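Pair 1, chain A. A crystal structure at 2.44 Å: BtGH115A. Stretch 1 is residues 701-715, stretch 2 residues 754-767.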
# COMPACT_ATOMS: atom_id res chain seq x y z
N PRO A 701 6.71 -4.80 -17.93
CA PRO A 701 6.30 -4.10 -19.20
C PRO A 701 4.97 -3.35 -19.10
O PRO A 701 4.03 -3.82 -18.44
CB PRO A 701 6.17 -5.25 -20.22
CG PRO A 701 7.06 -6.34 -19.69
CD PRO A 701 6.98 -6.24 -18.18
N VAL A 702 4.89 -2.17 -19.69
CA VAL A 702 3.64 -1.38 -19.62
C VAL A 702 2.69 -1.75 -20.74
O VAL A 702 1.47 -1.71 -20.57
CB VAL A 702 3.89 0.13 -19.60
CG1 VAL A 702 2.58 0.88 -19.33
CG2 VAL A 702 4.96 0.49 -18.57
N HIS A 703 3.27 -2.06 -21.90
CA HIS A 703 2.52 -2.61 -23.03
C HIS A 703 3.38 -3.58 -23.78
O HIS A 703 4.55 -3.30 -24.13
CB HIS A 703 2.04 -1.52 -23.99
CG HIS A 703 1.03 -0.60 -23.39
ND1 HIS A 703 1.24 0.75 -23.27
CD2 HIS A 703 -0.19 -0.84 -22.84
CE1 HIS A 703 0.19 1.31 -22.70
NE2 HIS A 703 -0.68 0.36 -22.42
N GLY A 704 2.78 -4.73 -24.03
CA GLY A 704 3.49 -5.82 -24.60
C GLY A 704 4.08 -6.56 -23.45
O GLY A 704 3.60 -6.46 -22.31
N ASP A 705 5.16 -7.27 -23.76
CA ASP A 705 5.78 -8.24 -22.88
C ASP A 705 7.27 -7.93 -22.88
O ASP A 705 8.08 -8.75 -22.48
CB ASP A 705 5.50 -9.66 -23.43
CG ASP A 705 4.04 -9.84 -23.91
OD1 ASP A 705 3.09 -9.60 -23.10
OD2 ASP A 705 3.83 -10.21 -25.10
N LYS A 706 7.66 -6.73 -23.29
CA LYS A 706 9.07 -6.57 -23.60
C LYS A 706 10.10 -5.88 -22.71
O LYS A 706 11.05 -6.54 -22.36
CB LYS A 706 9.31 -6.37 -25.10
CG LYS A 706 9.35 -7.70 -25.85
CD LYS A 706 10.76 -8.32 -25.83
CE LYS A 706 10.94 -9.43 -24.80
NZ LYS A 706 12.30 -10.06 -24.89
N LEU A 707 9.96 -4.61 -22.35
CA LEU A 707 11.11 -3.86 -21.67
C LEU A 707 12.57 -4.08 -22.13
O LEU A 707 13.32 -4.90 -21.55
CB LEU A 707 11.12 -4.02 -20.14
CG LEU A 707 10.05 -3.34 -19.29
CD1 LEU A 707 10.27 -3.73 -17.82
CD2 LEU A 707 10.00 -1.84 -19.50
N ARG A 708 13.00 -3.31 -23.13
CA ARG A 708 14.41 -3.35 -23.53
C ARG A 708 15.09 -2.02 -23.88
O ARG A 708 14.44 -0.99 -24.04
CB ARG A 708 14.62 -4.42 -24.62
CG ARG A 708 13.89 -4.17 -25.92
CD ARG A 708 13.24 -5.43 -26.42
NE ARG A 708 11.93 -5.03 -26.90
CZ ARG A 708 11.57 -4.89 -28.17
NH1 ARG A 708 12.42 -5.18 -29.16
NH2 ARG A 708 10.33 -4.48 -28.44
N PHE A 709 16.42 -2.05 -23.95
CA PHE A 709 17.22 -0.88 -24.28
C PHE A 709 18.34 -1.25 -25.25
O PHE A 709 18.53 -2.42 -25.54
CB PHE A 709 17.76 -0.16 -23.02
CG PHE A 709 18.64 -1.02 -22.13
CD1 PHE A 709 18.09 -1.78 -21.09
CD2 PHE A 709 20.04 -1.03 -22.30
CE1 PHE A 709 18.90 -2.55 -20.26
CE2 PHE A 709 20.86 -1.79 -21.46
CZ PHE A 709 20.29 -2.56 -20.43
N THR A 710 19.04 -0.26 -25.78
CA THR A 710 20.20 -0.52 -26.61
C THR A 710 21.35 0.22 -25.99
O THR A 710 21.17 1.35 -25.51
CB THR A 710 20.03 -0.10 -28.09
OG1 THR A 710 20.18 1.33 -28.21
CG2 THR A 710 18.69 -0.56 -28.67
N VAL A 711 22.51 -0.43 -25.98
CA VAL A 711 23.79 0.19 -25.59
C VAL A 711 24.68 0.37 -26.82
O VAL A 711 24.82 -0.55 -27.65
CB VAL A 711 24.53 -0.67 -24.57
CG1 VAL A 711 24.71 0.06 -23.26
CG2 VAL A 711 23.81 -1.99 -24.37
N SER A 712 25.28 1.55 -26.95
CA SER A 712 26.22 1.79 -28.06
C SER A 712 27.40 2.63 -27.62
O SER A 712 27.23 3.80 -27.23
CB SER A 712 25.53 2.39 -29.29
OG SER A 712 26.44 2.55 -30.37
N LEU A 713 28.57 2.00 -27.65
CA LEU A 713 29.85 2.66 -27.42
C LEU A 713 30.42 3.21 -28.75
O LEU A 713 30.81 2.44 -29.64
CB LEU A 713 30.85 1.71 -26.76
CG LEU A 713 32.22 2.35 -26.47
CD1 LEU A 713 32.41 2.72 -25.01
CD2 LEU A 713 33.36 1.45 -26.95
N ASP A 714 30.46 4.53 -28.84
CA ASP A 714 31.06 5.28 -29.96
C ASP A 714 30.42 4.94 -31.29
O ASP A 714 31.11 4.54 -32.23
CB ASP A 714 32.59 5.08 -29.96
CG ASP A 714 33.22 5.53 -28.66
OD1 ASP A 714 32.61 6.43 -28.03
OD2 ASP A 714 34.29 5.00 -28.26
N GLY A 715 29.10 5.07 -31.35
CA GLY A 715 28.34 4.87 -32.59
C GLY A 715 28.16 3.45 -33.08
O GLY A 715 27.43 3.23 -34.07
N SER A 754 38.49 9.85 -26.04
CA SER A 754 37.17 10.40 -25.73
C SER A 754 36.13 9.41 -26.22
O SER A 754 36.12 9.10 -27.42
CB SER A 754 36.96 11.75 -26.44
OG SER A 754 35.58 12.14 -26.46
N HIS A 755 35.27 8.92 -25.32
CA HIS A 755 34.17 8.01 -25.69
C HIS A 755 32.81 8.49 -25.22
O HIS A 755 32.70 9.19 -24.21
CB HIS A 755 34.35 6.60 -25.11
CG HIS A 755 35.74 6.08 -25.21
ND1 HIS A 755 36.21 5.42 -26.32
CD2 HIS A 755 36.77 6.13 -24.33
CE1 HIS A 755 37.47 5.08 -26.12
NE2 HIS A 755 37.83 5.49 -24.92
N GLN A 756 31.79 8.04 -25.95
CA GLN A 756 30.41 8.22 -25.56
C GLN A 756 29.62 6.89 -25.54
O GLN A 756 29.73 6.08 -26.47
CB GLN A 756 29.73 9.22 -26.50
CG GLN A 756 30.05 10.66 -26.17
CD GLN A 756 29.67 11.61 -27.28
OE1 GLN A 756 28.61 11.46 -27.92
NE2 GLN A 756 30.52 12.60 -27.51
N LEU A 757 28.81 6.70 -24.49
CA LEU A 757 27.95 5.53 -24.34
C LEU A 757 26.51 5.97 -24.45
O LEU A 757 26.04 6.76 -23.64
CB LEU A 757 28.17 4.87 -22.96
CG LEU A 757 27.43 3.53 -22.74
CD1 LEU A 757 28.20 2.36 -23.33
CD2 LEU A 757 27.16 3.30 -21.27
N VAL A 758 25.80 5.46 -25.45
CA VAL A 758 24.41 5.82 -25.66
C VAL A 758 23.45 4.68 -25.25
O VAL A 758 23.49 3.57 -25.81
CB VAL A 758 24.18 6.34 -27.10
CG1 VAL A 758 22.70 6.47 -27.45
CG2 VAL A 758 24.88 7.68 -27.29
N ILE A 759 22.63 4.97 -24.23
CA ILE A 759 21.51 4.10 -23.76
C ILE A 759 20.16 4.60 -24.32
O ILE A 759 19.68 5.68 -23.95
CB ILE A 759 21.47 3.99 -22.21
CG1 ILE A 759 22.75 3.31 -21.69
CG2 ILE A 759 20.25 3.21 -21.74
CD1 ILE A 759 23.21 3.78 -20.33
N LYS A 760 19.56 3.82 -25.21
CA LYS A 760 18.28 4.19 -25.83
C LYS A 760 17.13 3.28 -25.36
O LYS A 760 17.28 2.06 -25.34
CB LYS A 760 18.42 4.13 -27.35
CG LYS A 760 17.22 4.69 -28.10
CD LYS A 760 17.44 4.72 -29.60
CE LYS A 760 16.12 4.88 -30.31
NZ LYS A 760 16.28 5.42 -31.69
N ALA A 761 15.98 3.87 -25.01
CA ALA A 761 14.81 3.08 -24.64
C ALA A 761 14.03 2.64 -25.87
O ALA A 761 13.66 3.48 -26.70
CB ALA A 761 13.90 3.89 -23.74
N LEU A 762 13.75 1.33 -25.95
CA LEU A 762 12.89 0.75 -26.99
C LEU A 762 11.43 0.54 -26.59
O LEU A 762 10.56 0.48 -27.45
CB LEU A 762 13.47 -0.58 -27.49
CG LEU A 762 14.36 -0.60 -28.75
CD1 LEU A 762 15.26 0.62 -28.89
CD2 LEU A 762 15.19 -1.89 -28.73
N ASP A 763 11.18 0.41 -25.29
CA ASP A 763 9.82 0.20 -24.78
C ASP A 763 9.42 1.28 -23.81
O ASP A 763 10.27 2.11 -23.42
CB ASP A 763 9.69 -1.20 -24.17
CG ASP A 763 9.96 -2.29 -25.19
OD1 ASP A 763 9.14 -2.46 -26.13
OD2 ASP A 763 11.00 -2.97 -25.07
N GLU A 764 8.14 1.26 -23.43
CA GLU A 764 7.51 2.29 -22.63
C GLU A 764 8.19 2.59 -21.27
O GLU A 764 8.99 3.54 -21.18
CB GLU A 764 6.01 2.04 -22.50
CG GLU A 764 5.20 3.32 -22.31
CD GLU A 764 3.87 3.31 -23.04
OE1 GLU A 764 3.79 2.74 -24.15
OE2 GLU A 764 2.89 3.88 -22.52
N GLY A 765 7.92 1.78 -20.23
CA GLY A 765 8.28 2.19 -18.85
C GLY A 765 9.66 1.79 -18.38
O GLY A 765 9.80 0.98 -17.44
N VAL A 766 10.68 2.37 -19.03
CA VAL A 766 12.11 2.04 -18.82
C VAL A 766 12.67 3.06 -17.86
O VAL A 766 12.67 4.27 -18.16
CB VAL A 766 12.91 2.16 -20.12
CG1 VAL A 766 14.41 2.05 -19.89
CG2 VAL A 766 12.43 1.12 -21.13
N ILE A 767 13.13 2.61 -16.70
CA ILE A 767 13.57 3.59 -15.72
C ILE A 767 14.97 3.26 -15.30
O ILE A 767 15.20 2.21 -14.67
CB ILE A 767 12.60 3.68 -14.52
CG1 ILE A 767 11.26 4.21 -14.97
CG2 ILE A 767 13.15 4.61 -13.45
CD1 ILE A 767 10.10 3.46 -14.36
O HOH W 1 22.34 2.70 -28.12

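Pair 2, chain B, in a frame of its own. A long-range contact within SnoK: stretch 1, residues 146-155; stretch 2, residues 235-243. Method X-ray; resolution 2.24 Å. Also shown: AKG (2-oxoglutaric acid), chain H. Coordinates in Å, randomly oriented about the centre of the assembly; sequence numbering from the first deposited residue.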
# COMPACT_ATOMS: atom_id res chain seq x y z
N ALA B 146 -8.17 -11.39 -2.68
CA ALA B 146 -6.80 -11.56 -2.24
C ALA B 146 -5.97 -10.32 -2.46
O ALA B 146 -4.76 -10.34 -2.29
CB ALA B 146 -6.18 -12.74 -2.96
N THR B 147 -6.61 -9.23 -2.89
CA THR B 147 -5.91 -7.99 -3.13
C THR B 147 -5.07 -7.60 -1.90
O THR B 147 -5.56 -7.62 -0.75
CB THR B 147 -6.88 -6.87 -3.50
OG1 THR B 147 -7.46 -7.16 -4.76
CG2 THR B 147 -6.20 -5.52 -3.61
N LEU B 148 -3.84 -7.17 -2.16
CA LEU B 148 -2.89 -6.76 -1.13
C LEU B 148 -1.92 -5.68 -1.62
O LEU B 148 -1.79 -5.44 -2.83
CB LEU B 148 -2.10 -7.94 -0.62
CG LEU B 148 -0.92 -8.46 -1.42
CD1 LEU B 148 -0.20 -9.55 -0.65
CD2 LEU B 148 -1.38 -9.03 -2.72
N THR B 149 -1.26 -5.03 -0.66
CA THR B 149 -0.36 -3.92 -0.94
C THR B 149 1.03 -4.25 -0.44
O THR B 149 1.18 -4.81 0.65
CB THR B 149 -0.81 -2.65 -0.22
OG1 THR B 149 -2.08 -2.19 -0.72
CG2 THR B 149 0.21 -1.53 -0.37
N ALA B 150 2.03 -3.94 -1.26
CA ALA B 150 3.42 -4.00 -0.87
C ALA B 150 3.87 -2.58 -0.53
O ALA B 150 3.86 -1.72 -1.39
CB ALA B 150 4.26 -4.54 -2.02
N TRP B 151 4.27 -2.36 0.71
CA TRP B 151 4.73 -1.05 1.17
C TRP B 151 6.22 -1.14 1.26
O TRP B 151 6.76 -1.78 2.15
CB TRP B 151 4.10 -0.73 2.51
CG TRP B 151 4.21 0.70 2.98
CD1 TRP B 151 3.36 1.72 2.71
CD2 TRP B 151 5.19 1.21 3.88
NE1 TRP B 151 3.77 2.86 3.36
CE2 TRP B 151 4.89 2.56 4.09
CE3 TRP B 151 6.32 0.66 4.50
CZ2 TRP B 151 5.65 3.36 4.93
CZ3 TRP B 151 7.10 1.47 5.31
CH2 TRP B 151 6.76 2.81 5.51
N ILE B 152 6.87 -0.58 0.26
CA ILE B 152 8.29 -0.77 0.06
C ILE B 152 9.01 0.41 0.68
O ILE B 152 8.78 1.55 0.30
CB ILE B 152 8.60 -0.82 -1.46
CG1 ILE B 152 7.80 -1.93 -2.13
CG2 ILE B 152 10.09 -1.07 -1.70
CD1 ILE B 152 7.61 -1.71 -3.60
N ALA B 153 9.92 0.16 1.58
CA ALA B 153 10.68 1.25 2.21
C ALA B 153 11.87 1.65 1.37
O ALA B 153 12.69 0.80 1.03
CB ALA B 153 11.19 0.81 3.57
N LEU B 154 11.94 2.93 1.01
CA LEU B 154 13.05 3.47 0.25
C LEU B 154 13.94 4.40 1.07
O LEU B 154 14.93 4.92 0.60
CB LEU B 154 12.57 4.14 -1.04
CG LEU B 154 11.89 3.19 -2.04
CD1 LEU B 154 11.42 3.95 -3.28
CD2 LEU B 154 12.79 2.06 -2.48
N THR B 155 13.55 4.59 2.32
CA THR B 155 14.42 5.11 3.35
C THR B 155 14.29 4.18 4.54
O THR B 155 13.32 3.43 4.64
CB THR B 155 13.97 6.51 3.82
OG1 THR B 155 12.63 6.48 4.33
CG2 THR B 155 14.02 7.49 2.65
N ALA B 235 8.26 5.87 1.19
CA ALA B 235 7.92 4.53 0.77
C ALA B 235 7.29 4.54 -0.63
O ALA B 235 6.89 5.60 -1.14
CB ALA B 235 6.96 3.89 1.77
N HIS B 236 7.17 3.35 -1.21
CA HIS B 236 6.45 3.15 -2.44
C HIS B 236 5.42 2.07 -2.22
O HIS B 236 5.76 0.94 -1.93
CB HIS B 236 7.39 2.75 -3.59
CG HIS B 236 6.84 3.06 -4.95
ND1 HIS B 236 7.09 4.24 -5.59
CD2 HIS B 236 5.97 2.38 -5.73
CE1 HIS B 236 6.43 4.27 -6.74
NE2 HIS B 236 5.75 3.15 -6.85
N GLY B 237 4.15 2.42 -2.37
CA GLY B 237 3.08 1.49 -2.12
C GLY B 237 2.61 0.92 -3.44
O GLY B 237 2.23 1.66 -4.32
N VAL B 238 2.61 -0.39 -3.56
CA VAL B 238 2.13 -1.03 -4.78
C VAL B 238 0.87 -1.86 -4.49
O VAL B 238 0.93 -2.77 -3.67
CB VAL B 238 3.19 -1.97 -5.38
CG1 VAL B 238 2.71 -2.54 -6.70
CG2 VAL B 238 4.46 -1.23 -5.60
N VAL B 239 -0.24 -1.60 -5.19
CA VAL B 239 -1.46 -2.38 -4.96
C VAL B 239 -1.54 -3.46 -6.00
O VAL B 239 -1.57 -3.16 -7.21
CB VAL B 239 -2.71 -1.51 -5.02
CG1 VAL B 239 -3.94 -2.35 -4.86
CG2 VAL B 239 -2.66 -0.45 -3.93
N TYR B 240 -1.49 -4.70 -5.56
CA TYR B 240 -1.65 -5.87 -6.42
C TYR B 240 -3.09 -6.38 -6.24
O TYR B 240 -3.45 -6.84 -5.16
CB TYR B 240 -0.66 -6.96 -6.05
CG TYR B 240 0.81 -6.61 -6.26
CD1 TYR B 240 1.36 -6.63 -7.53
CD2 TYR B 240 1.62 -6.30 -5.22
CE1 TYR B 240 2.67 -6.32 -7.74
CE2 TYR B 240 2.96 -5.99 -5.41
CZ TYR B 240 3.48 -5.99 -6.67
OH TYR B 240 4.83 -5.69 -6.87
N MET B 241 -3.89 -6.26 -7.29
CA MET B 241 -5.27 -6.62 -7.22
C MET B 241 -5.50 -8.01 -7.75
O MET B 241 -4.69 -8.55 -8.49
CB MET B 241 -6.12 -5.61 -7.98
CG MET B 241 -5.89 -5.59 -9.50
SD MET B 241 -6.83 -4.30 -10.31
CE MET B 241 -6.07 -4.40 -11.95
N ASP B 242 -6.62 -8.59 -7.38
CA ASP B 242 -7.08 -9.83 -7.97
C ASP B 242 -7.07 -9.68 -9.51
O ASP B 242 -7.49 -8.65 -10.06
CB ASP B 242 -8.49 -10.13 -7.50
CG ASP B 242 -8.57 -10.31 -5.96
OD1 ASP B 242 -8.38 -11.47 -5.50
OD2 ASP B 242 -8.84 -9.35 -5.20
N ALA B 243 -6.59 -10.71 -10.20
CA ALA B 243 -6.39 -10.64 -11.65
C ALA B 243 -7.67 -10.46 -12.48
O ALA B 243 -7.61 -10.13 -13.67
CB ALA B 243 -5.62 -11.84 -12.13
C1 AKG H . -1.02 2.04 2.30
O1 AKG H . 0.06 1.67 1.76
O2 AKG H . -2.15 1.52 2.13
C2 AKG H . -1.02 3.20 3.19
O5 AKG H . -2.11 3.47 3.66
C3 AKG H . 0.25 3.98 3.47
C4 AKG H . 0.08 5.29 4.24
C5 AKG H . 1.46 5.93 4.51
O3 AKG H . 2.48 5.66 3.78
O4 AKG H . 1.60 6.72 5.44

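Both pairs are two neighbouring antiparallel strands. The strand axes approach to 4.6 Å in pair 1 and 4.5 Å in pair 2, with angles of 160° and 164° between their directions. Fourteen central residues superpose with an RMSD of 0.7 Å.

The two central rungs of the backbone ladder are the same. Thr A710 faces Lys A760 as Ala B150 faces Val B238, each as a hydrogen-bonded pair. Thr A710 N donates to Lys A760 O at 2.9 Å, and Lys A760 N returns a bond to Thr A710 O at 3.0 Å. In pair 2, Ala B150 N to Val B238 O is 2.9 Å and Val B238 N to Ala B150 O is 2.8 Å. Ser A712 with Val A758 matches Ile B152 with His B236, again bonded both ways. The next rung differs. Leu B148 and Tyr B240 are bonded both ways, but Leu A762 N donates to Arg A708 O at 3.1 Å without a return bond.

On the face carrying Val A711 and Ile A759, pair 1 packs apolar groups. Val A711 CG1 lies 4.1 Å from Ile A759 CG1 and 4.2 Å from Leu A757 CD1. In pair 2 these three positions are Trp B151, Gly B237 and Ala B235. The large indole is paired with a glycine, which has no side chain. The methyl of Ala B235 sits over one face of the ring, with its CB 3.4 Å from Trp B151 CE2. The ring also reaches the bound 2-oxoglutaric acid: Trp B151 NE1 donates to AKG O3 at 3.1 Å.

Thr A710 and Ala B150 lie on the other face. Leu A762, just past its strand, matches Tyr B240. Thr A710 CG2 meets Leu A762 CD1 at 3.6 Å. Ala B150 CB meets the edge of the tyrosine ring, 3.9 Å from Tyr B240 CE2. The threonine adds a polar link: a water lies 2.6 Å from Thr A710 OG1 and donates to Val A758 O at 2.7 Å.

Each pair uses an aspartate near the start of strand 1, but at different positions. Asp A763 matches Met B241, not Asp B242. Asp A763 OD2 accepts from Arg A708 N at 2.8 Å and forms a salt bridge with Arg A708 NE at 2.9 Å. Arg A708 and its match Leu B148 both pack on the matched neighbour: Arg A708 CG is 3.8 Å from Leu A762 CD2, and Leu B148 CD2 is 4.0 Å from Tyr B240 CB. Asp B242 OD1 accepts from Ala B146 N at 2.8 Å, and its OD2 accepts from Thr B147 OG1 at 2.6 Å.

At the other end of pair 1, Asp A714 OD1 accepts from Gln A756 N at 2.8 Å, and OD2 from His A755 ND1 at 2.8 Å. Leu B154 matches Asp A714 in position; its CD1 lies 4.2 Å from His B236 CB.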